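Local atomic coordinates of neurotoxin (Clostridium botulinum, PDB entry 1ZB7), a protein that acts as a zinc endopeptidase in the host cytosol that cleaves synaptobrevins 1, 2 and 3, hydrolysing an Ala-Ala bond in VAMP2. Residues K90-I93 with K94-R98; S317-K320 with Q321-K324. All blocks are in the same frame, centred on the assembly; numbering follows the deposited sequence.

Contact 1 of 2, residues K90-I93 with K94-R98; sequences KTMI and KLFNR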
loop_
_atom_site.group_PDB
_atom_site.type_symbol
_atom_site.label_atom_id
_atom_site.label_comp_id
_atom_site.label_asym_id
_atom_site.label_seq_id
_atom_site.Cartn_x
_atom_site.Cartn_y
_atom_site.Cartn_z
ATOM N N LYS A 90 -16.607 -25.963 19.192
ATOM C CA LYS A 90 -17.209 -26.641 18.081
ATOM C C LYS A 90 -16.991 -25.931 16.760
ATOM O O LYS A 90 -16.724 -26.573 15.726
ATOM C CB LYS A 90 -18.704 -26.963 18.396
ATOM C CG LYS A 90 -18.803 -28.243 19.292
ATOM C CD LYS A 90 -20.022 -28.315 20.089
ATOM C CE LYS A 90 -20.076 -29.637 20.947
ATOM N NZ LYS A 90 -21.227 -29.565 21.957
ATOM N N THR A 91 -17.083 -24.615 16.783
ATOM C CA THR A 91 -16.826 -23.830 15.572
ATOM C C THR A 91 -15.333 -23.957 15.169
ATOM O O THR A 91 -15.035 -24.142 14.025
ATOM C CB THR A 91 -17.179 -22.329 15.768
ATOM O OG1 THR A 91 -18.547 -22.199 16.149
ATOM C CG2 THR A 91 -16.925 -21.538 14.540
ATOM N N MET A 92 -14.418 -23.851 16.113
ATOM C CA MET A 92 -12.980 -24.022 15.829
ATOM C C MET A 92 -12.696 -25.398 15.202
ATOM O O MET A 92 -11.923 -25.515 14.242
ATOM C CB MET A 92 -12.102 -23.810 17.077
ATOM C CG MET A 92 -11.973 -22.400 17.614
ATOM S SD MET A 92 -11.790 -21.096 16.314
ATOM C CE MET A 92 -10.225 -21.630 15.601
ATOM N N ILE A 93 -13.327 -26.443 15.750
ATOM C CA ILE A 93 -13.142 -27.776 15.232
ATOM C C ILE A 93 -13.684 -27.889 13.825
ATOM O O ILE A 93 -13.084 -28.575 12.966
ATOM C CB ILE A 93 -13.827 -28.780 16.135
ATOM C CG1 ILE A 93 -13.057 -28.870 17.447
ATOM C CG2 ILE A 93 -13.977 -30.175 15.436
ATOM C CD1 ILE A 93 -13.917 -29.461 18.577
ATOM N N LYS A 94 -14.835 -27.238 13.578
ATOM C CA LYS A 94 -15.445 -27.317 12.283
ATOM C C LYS A 94 -14.526 -26.626 11.281
ATOM O O LYS A 94 -14.334 -27.097 10.183
ATOM C CB LYS A 94 -16.821 -26.688 12.271
ATOM C CG LYS A 94 -17.512 -26.626 10.906
ATOM C CD LYS A 94 -18.980 -26.629 11.045
ATOM C CE LYS A 94 -19.724 -26.514 9.648
ATOM N NZ LYS A 94 -21.185 -26.292 9.895
ATOM N N LEU A 95 -13.937 -25.522 11.679
ATOM C CA LEU A 95 -13.039 -24.794 10.818
ATOM C C LEU A 95 -11.802 -25.585 10.517
ATOM O O LEU A 95 -11.397 -25.651 9.373
ATOM C CB LEU A 95 -12.714 -23.408 11.410
ATOM C CG LEU A 95 -13.899 -22.417 11.579
ATOM C CD1 LEU A 95 -13.313 -21.130 12.141
ATOM C CD2 LEU A 95 -14.596 -22.169 10.323
ATOM N N PHE A 96 -11.230 -26.260 11.509
ATOM C CA PHE A 96 -10.104 -27.129 11.208
ATOM C C PHE A 96 -10.549 -28.268 10.307
ATOM O O PHE A 96 -9.791 -28.696 9.445
ATOM C CB PHE A 96 -9.394 -27.665 12.454
ATOM C CG PHE A 96 -8.434 -26.703 13.061
ATOM C CD1 PHE A 96 -8.842 -25.839 14.072
ATOM C CD2 PHE A 96 -7.130 -26.654 12.628
ATOM C CE1 PHE A 96 -7.957 -24.877 14.635
ATOM C CE2 PHE A 96 -6.178 -25.708 13.182
ATOM C CZ PHE A 96 -6.589 -24.826 14.202
ATOM N N ASN A 97 -11.743 -28.790 10.506
ATOM C CA ASN A 97 -12.240 -29.860 9.609
ATOM C C ASN A 97 -12.362 -29.392 8.174
ATOM O O ASN A 97 -12.002 -30.105 7.268
ATOM C CB ASN A 97 -13.535 -30.498 10.097
ATOM C CG ASN A 97 -13.307 -31.543 11.179
ATOM O OD1 ASN A 97 -12.377 -32.341 11.110
ATOM N ND2 ASN A 97 -14.099 -31.487 12.203
ATOM N N ARG A 98 -12.793 -28.162 7.993
ATOM C CA ARG A 98 -12.815 -27.535 6.717
ATOM C C ARG A 98 -11.419 -27.416 6.056
ATOM O O ARG A 98 -11.247 -27.818 4.884
ATOM C CB ARG A 98 -13.578 -26.209 6.810
ATOM C CG ARG A 98 -13.518 -25.326 5.546
ATOM C CD ARG A 98 -14.873 -24.595 5.333
ATOM N NE ARG A 98 -14.839 -23.679 4.196
ATOM C CZ ARG A 98 -14.790 -24.013 2.913
ATOM N NH1 ARG A 98 -14.757 -25.288 2.536
ATOM N NH2 ARG A 98 -14.746 -23.048 1.978
#
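Four successive backbone hydrogen bonds tie 90-93 to 94-98, each from a residue's N to the carbonyl oxygen four positions earlier, the pattern that defines an alpha-helix. Asn97 N to Ile93 O measures 2.8 Å, and Phe96 N to Met92 O, at 2.9 Å, is the straightest of the four with an N-H...O angle of 163°. Leu95 N reaches Thr91 O and Lys94 N reaches Lys90 O to complete the set. These turns belong to helix 82-99 of the zinc protease, and most of the residues that touch here are buried. Thr91 OG1 bonds Lys87 O within the helix. The extended Lys94 chain, whose CG is trans to the backbone N, carries NZ away to Asn388 OD1 and to the carbonyls of Leu385 and Tyr391, while Arg98 forms a salt bridge with Asp223.

The apolar contact lies on the face formed by Met92, Leu95 and Phe96. Met92 is folded at chi2 and chi3 (-41° and -63°), which turns CE back to within 4.1 Å of Phe96 CE1. Met92 SD lies 4.4 Å from Leu95 CD1, a looser approach. All three side chains pack on Leu228 of helix 224-239, and Met92 and Phe96 also touch Ile160 of strand 158-161, so this face joins the helix to both elements.

Elsewhere round the helix, Ile93 and Asn97 run side by side in the same direction, with Ile93 CG2 3.5 Å from Asn97 ND2. At the Phe96 ring, Met92 O lies by the edge near the ring plane, 3.1 Å from CD1.

Contact 2 of 2, residues S317-K320 with Q321-K324; sequences SLYK and QIYK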
loop_
_atom_site.group_PDB
_atom_site.type_symbol
_atom_site.label_atom_id
_atom_site.label_comp_id
_atom_site.label_asym_id
_atom_site.label_seq_id
_atom_site.Cartn_x
_atom_site.Cartn_y
_atom_site.Cartn_z
ATOM N N SER A 317 19.017 -37.819 21.060
ATOM C CA SER A 317 18.985 -38.378 19.686
ATOM C C SER A 317 17.591 -38.371 19.118
ATOM O O SER A 317 17.380 -38.167 17.977
ATOM C CB SER A 317 19.450 -39.842 19.696
ATOM O OG SER A 317 20.867 -39.822 19.933
ATOM N N LEU A 318 16.603 -38.622 19.928
ATOM C CA LEU A 318 15.266 -38.521 19.449
ATOM C C LEU A 318 14.956 -37.060 18.908
ATOM O O LEU A 318 14.448 -36.872 17.835
ATOM C CB LEU A 318 14.360 -38.828 20.629
ATOM C CG LEU A 318 12.917 -38.651 20.403
ATOM C CD1 LEU A 318 12.468 -39.378 19.067
ATOM C CD2 LEU A 318 12.251 -39.232 21.571
ATOM N N TYR A 319 15.313 -36.042 19.680
ATOM C CA TYR A 319 15.059 -34.703 19.291
ATOM C C TYR A 319 15.947 -34.227 18.158
ATOM O O TYR A 319 15.515 -33.450 17.391
ATOM C CB TYR A 319 15.214 -33.791 20.511
ATOM C CG TYR A 319 13.951 -33.794 21.300
ATOM C CD1 TYR A 319 13.817 -34.668 22.393
ATOM C CD2 TYR A 319 12.897 -32.969 20.948
ATOM C CE1 TYR A 319 12.627 -34.679 23.109
ATOM C CE2 TYR A 319 11.741 -32.960 21.705
ATOM C CZ TYR A 319 11.614 -33.847 22.736
ATOM O OH TYR A 319 10.507 -33.955 23.431
ATOM N N LYS A 320 17.198 -34.656 18.096
ATOM C CA LYS A 320 18.010 -34.481 16.895
ATOM C C LYS A 320 17.338 -34.997 15.624
ATOM O O LYS A 320 17.378 -34.347 14.575
ATOM C CB LYS A 320 19.392 -35.101 17.069
ATOM C CG LYS A 320 20.283 -34.336 18.022
ATOM C CD LYS A 320 21.680 -34.920 18.096
ATOM C CE LYS A 320 22.664 -34.004 18.905
ATOM N NZ LYS A 320 24.237 -34.143 18.651
ATOM N N GLN A 321 16.742 -36.176 15.711
ATOM C CA GLN A 321 15.987 -36.732 14.579
ATOM C C GLN A 321 14.693 -35.939 14.130
ATOM O O GLN A 321 14.385 -35.762 12.961
ATOM C CB GLN A 321 15.657 -38.170 14.880
ATOM C CG GLN A 321 14.907 -38.851 13.741
ATOM C CD GLN A 321 15.748 -39.172 12.482
ATOM O OE1 GLN A 321 16.749 -39.928 12.545
ATOM N NE2 GLN A 321 15.295 -38.655 11.319
ATOM N N ILE A 322 13.940 -35.532 15.101
ATOM C CA ILE A 322 12.858 -34.634 14.926
ATOM C C ILE A 322 13.284 -33.333 14.166
ATOM O O ILE A 322 12.647 -32.930 13.171
ATOM C CB ILE A 322 12.254 -34.312 16.310
ATOM C CG1 ILE A 322 11.500 -35.531 16.841
ATOM C CG2 ILE A 322 11.301 -33.162 16.239
ATOM C CD1 ILE A 322 10.886 -35.280 18.261
ATOM N N TYR A 323 14.350 -32.690 14.629
ATOM C CA TYR A 323 14.830 -31.465 13.992
ATOM C C TYR A 323 15.408 -31.718 12.613
ATOM O O TYR A 323 15.205 -30.917 11.712
ATOM C CB TYR A 323 15.803 -30.690 14.916
ATOM C CG TYR A 323 15.103 -30.234 16.174
ATOM C CD1 TYR A 323 13.840 -29.584 16.109
ATOM C CD2 TYR A 323 15.628 -30.531 17.444
ATOM C CE1 TYR A 323 13.218 -29.280 17.182
ATOM C CE2 TYR A 323 14.969 -30.127 18.566
ATOM C CZ TYR A 323 13.776 -29.537 18.430
ATOM O OH TYR A 323 13.042 -29.233 19.517
ATOM N N LYS A 324 16.158 -32.792 12.435
ATOM C CA LYS A 324 16.575 -33.217 11.097
ATOM C C LYS A 324 15.366 -33.304 10.126
ATOM O O LYS A 324 15.406 -32.775 9.047
ATOM C CB LYS A 324 17.307 -34.531 11.193
ATOM C CG LYS A 324 17.826 -35.074 9.836
ATOM C CD LYS A 324 18.109 -36.553 9.928
ATOM C CE LYS A 324 18.529 -37.078 8.555
ATOM N NZ LYS A 324 19.316 -38.365 8.667
#
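Tyr319 and Ile322 share a first-torsion setting, chi1 -83° and -72°, that places CG of the tyrosine and CG1 of the isoleucine opposite their own carbonyl carbons. With Ile322 then extended at chi2 (179°), the two side chains run side by side in the same direction, and Ile322 CD1 lies over one face of the Tyr319 ring, 4.1 Å from CD2. This is an aliphatic-on-aromatic contact between residues three apart. Leu318 CD1 approaches the same methyl from the preceding turn at 4.5 Å, a looser fit.

Tyr323 meets Tyr319 obliquely, with its CE2 4.2 Å from Tyr319 CB and its OH 4.0 Å from Tyr319 CD2. That hydroxyl is hydrogen-bonded to Pro117 O, which ties the ring's outer end to a sequence-distant part of the chain, and the ring itself meets that of Tyr118. The lysines also reach beyond the segment: Lys320 NZ bonds to the carbonyls of Leu303 and Val306, and Lys324 NZ forms a salt bridge with Glu331.

Beneath the side chains, Ile322 N donates to Leu318 O at 3.1 Å and Lys324 N to Lys320 O at 2.9 Å. Equivalent bonds run from Gln321 N to Ser317 O and from Tyr323 N to Tyr319 O. The four consecutive i to i+4 bonds define an alpha-helix, which brings side chains three and four residues apart together, here part of helix 316-327 at the protein surface, with Tyr323 buried.

Contact 1 and contact 2 are separate helical turns of one zinc protease chain, the first complete in sequence before the second begins. Their centres are 31 Å apart and their nearest atoms about 19 Å, so neither touches the other. They differ in depth: six of eight touching residues are buried in contact 1 and one of eight in contact 2, and their centres lie about 14 Å and 24 Å from the chain centre. Contact 1 packs against helix 224-239, whose sequence carries the HExxH motif characteristic of zinc metalloproteases. Contact 2 instead meets strands 128-129 and 337-338.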